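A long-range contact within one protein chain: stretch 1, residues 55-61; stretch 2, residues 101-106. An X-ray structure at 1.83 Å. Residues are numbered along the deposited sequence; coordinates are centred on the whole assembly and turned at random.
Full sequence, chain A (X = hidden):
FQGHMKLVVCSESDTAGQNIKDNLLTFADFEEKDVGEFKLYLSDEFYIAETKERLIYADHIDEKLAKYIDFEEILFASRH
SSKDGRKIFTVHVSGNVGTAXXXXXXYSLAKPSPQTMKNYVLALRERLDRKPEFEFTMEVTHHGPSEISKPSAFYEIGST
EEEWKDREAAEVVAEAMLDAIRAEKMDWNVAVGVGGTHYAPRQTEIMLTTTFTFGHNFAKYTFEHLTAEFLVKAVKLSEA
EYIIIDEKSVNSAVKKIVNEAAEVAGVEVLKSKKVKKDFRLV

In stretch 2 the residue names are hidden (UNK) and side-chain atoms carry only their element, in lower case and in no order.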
# COMPACT_ATOMS: atom_id res chain seq x y z
N LEU A 55 13.45 5.06 0.85
CA LEU A 55 12.10 5.23 0.31
C LEU A 55 11.18 6.22 1.01
O LEU A 55 10.52 7.02 0.35
CB LEU A 55 11.40 3.86 0.20
CG LEU A 55 12.13 2.83 -0.68
CD1 LEU A 55 11.26 1.60 -0.85
CD2 LEU A 55 12.46 3.44 -2.03
N ILE A 56 11.13 6.19 2.34
CA ILE A 56 10.25 7.10 3.07
C ILE A 56 10.54 8.58 2.81
O ILE A 56 9.70 9.43 3.05
CB ILE A 56 10.29 6.86 4.60
CG1 ILE A 56 11.72 6.94 5.12
CG2 ILE A 56 9.65 5.51 4.92
CD1 ILE A 56 11.83 6.84 6.63
N TYR A 57 11.74 8.88 2.31
CA TYR A 57 12.10 10.26 1.99
C TYR A 57 12.11 10.48 0.48
O TYR A 57 12.48 11.56 0.01
CB TYR A 57 13.48 10.60 2.57
CG TYR A 57 13.56 10.53 4.07
CD1 TYR A 57 14.19 9.47 4.71
CD2 TYR A 57 12.99 11.53 4.86
CE1 TYR A 57 14.26 9.39 6.10
CE2 TYR A 57 13.06 11.47 6.26
CZ TYR A 57 13.69 10.40 6.87
OH TYR A 57 13.76 10.32 8.24
N ALA A 58 11.70 9.47 -0.27
CA ALA A 58 11.69 9.54 -1.73
C ALA A 58 10.57 10.37 -2.35
O ALA A 58 9.99 9.97 -3.36
CB ALA A 58 11.67 8.13 -2.31
N ASP A 59 10.25 11.52 -1.77
CA ASP A 59 9.22 12.40 -2.33
C ASP A 59 9.55 12.72 -3.79
O ASP A 59 10.72 12.97 -4.12
CB ASP A 59 9.13 13.71 -1.53
CG ASP A 59 8.25 13.59 -0.28
OD1 ASP A 59 8.37 14.47 0.61
OD2 ASP A 59 7.44 12.65 -0.19
N HIS A 60 8.54 12.72 -4.65
CA HIS A 60 8.70 13.03 -6.07
C HIS A 60 9.54 12.04 -6.86
O HIS A 60 9.94 12.32 -8.00
CB HIS A 60 9.30 14.43 -6.24
CG HIS A 60 8.43 15.52 -5.69
ND1 HIS A 60 7.18 15.81 -6.20
CD2 HIS A 60 8.62 16.37 -4.65
CE1 HIS A 60 6.64 16.79 -5.50
NE2 HIS A 60 7.48 17.14 -4.55
N ILE A 61 9.82 10.87 -6.29
CA ILE A 61 10.63 9.89 -7.01
C ILE A 61 9.93 9.38 -8.27
O ILE A 61 10.59 8.93 -9.21
CB ILE A 61 11.02 8.71 -6.11
CG1 ILE A 61 12.15 7.91 -6.77
CG2 ILE A 61 9.80 7.82 -5.84
CD1 ILE A 61 12.70 6.80 -5.92
N UNK A 101 7.02 12.83 10.89
CA UNK A 101 8.28 12.48 11.54
C UNK A 101 9.15 11.52 10.74
O UNK A 101 10.34 11.41 11.00
c UNK A 101 7.66 12.89 13.96
o UNK A 101 7.21 12.50 15.05
o UNK A 101 7.85 14.10 13.69
c UNK A 101 8.03 11.86 12.92
N UNK A 102 8.56 10.83 9.77
CA UNK A 102 9.35 9.89 8.99
C UNK A 102 9.15 9.98 7.49
O UNK A 102 8.79 9.00 6.83
c UNK A 102 8.92 8.03 13.29
c UNK A 102 9.51 8.31 10.96
c UNK A 102 10.25 8.20 13.66
c UNK A 102 11.21 8.41 12.69
c UNK A 102 8.55 8.09 11.94
c UNK A 102 10.84 8.47 11.34
c UNK A 102 9.11 8.48 9.52
N UNK A 103 9.40 11.17 6.96
CA UNK A 103 9.28 11.41 5.54
C UNK A 103 8.04 12.15 5.10
O UNK A 103 7.01 12.13 5.78
N UNK A 104 8.14 12.81 3.95
CA UNK A 104 7.01 13.53 3.41
C UNK A 104 6.66 14.84 4.09
O UNK A 104 7.43 15.38 4.89
N UNK A 105 5.47 15.35 3.76
CA UNK A 105 4.97 16.60 4.30
C UNK A 105 3.69 16.39 5.10
O UNK A 105 2.95 15.43 4.87
c UNK A 105 6.73 19.22 0.33
c UNK A 105 5.51 18.73 1.08
c UNK A 105 5.89 17.84 2.26
n UNK A 105 7.60 18.10 -0.16
c UNK A 105 4.69 17.58 3.15
N UNK A 106 3.40 17.29 6.05
CA UNK A 106 2.19 17.16 6.86
C UNK A 106 0.94 17.22 5.98
O UNK A 106 0.95 17.83 4.91
c UNK A 106 4.20 18.45 6.49
c UNK A 106 3.73 18.63 7.91
c UNK A 106 2.26 18.36 7.81
O HOH W 1 10.86 13.66 2.56
O HOH W 2 9.86 16.86 0.26

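Position 101 carries two carbons, the second bearing two oxygens: a short carboxylate. An amide would place a nitrogen where one of those oxygens sits, so this is Asp101. Its CA-to-CB bond points away from stretch 1, and the side chain makes no contact, so the contact asks nothing of it.

Position 102 has one carbon leading to a ring of six carbons, with no oxygen on the ring, which makes it Phe102 rather than a tyrosine. Its CB lies 4.3 Å from Ile56 CD1, a modest apolar touch at the root of the side chain. The backbone comes closer: Phe102 O is 3.4 Å from Ile56 CB.

Position 103 has no side-chain atoms at all, so it is Gly103, and two independent reasons support the choice. At phi 103° and psi 155°, a CB would be jammed against the carbonyl oxygen of the residue before; it would also fall 1.9 Å from Ile56 O, a plain clash. Without it, Gly103 CA approaches Ile56 O to 3.2 Å in a CA-H...O contact with 145° at the hydrogen. The Tyr57 ring comes alongside, with CE2 3.7 Å from Gly103 N.

Position 104 is likewise bare, and is Gly104. Here the backbone makes the argument: phi is 75°, a positive value that favours glycine, whereas an ideal CB would stay 4.0 Å from Asp59 OD2. Asp59 OD1 lies 3.3 Å from Gly104 CA, and a water accepts from Gly104 N at 3.2 Å while donating to Asp59 OD1 at 3.3 Å.

Position 105 shows four carbons in a row ending in nitrogen, the signature of Lys105. The CA-to-CB bond points sideways, but the end of the side chain comes nearer, bringing NZ to 3.8 Å from Asp59 OD1 in a long salt bridge. A second water bridges the same pair, accepting from Lys105 NZ at 2.6 Å and donating to Asp59 OD1 at 2.8 Å.

Position 106 has three carbons closing a ring onto the backbone nitrogen: Pro106, out of reach of stretch 1.

The contact works by close backbone packing backed by water and charge, without a direct hydrogen bond between the stretches. Gly103 lets the chain press against Ile56 O, while Asp59 serves as the polar anchor: its OD1 receives both waters and faces the lysine, and OD2 is satisfied elsewhere in the structure. The design rule is to spend glycine where the backbones meet and let one well-placed carboxylate gather the polar links beside them.

Stretch 2 101-106: DFGGKP
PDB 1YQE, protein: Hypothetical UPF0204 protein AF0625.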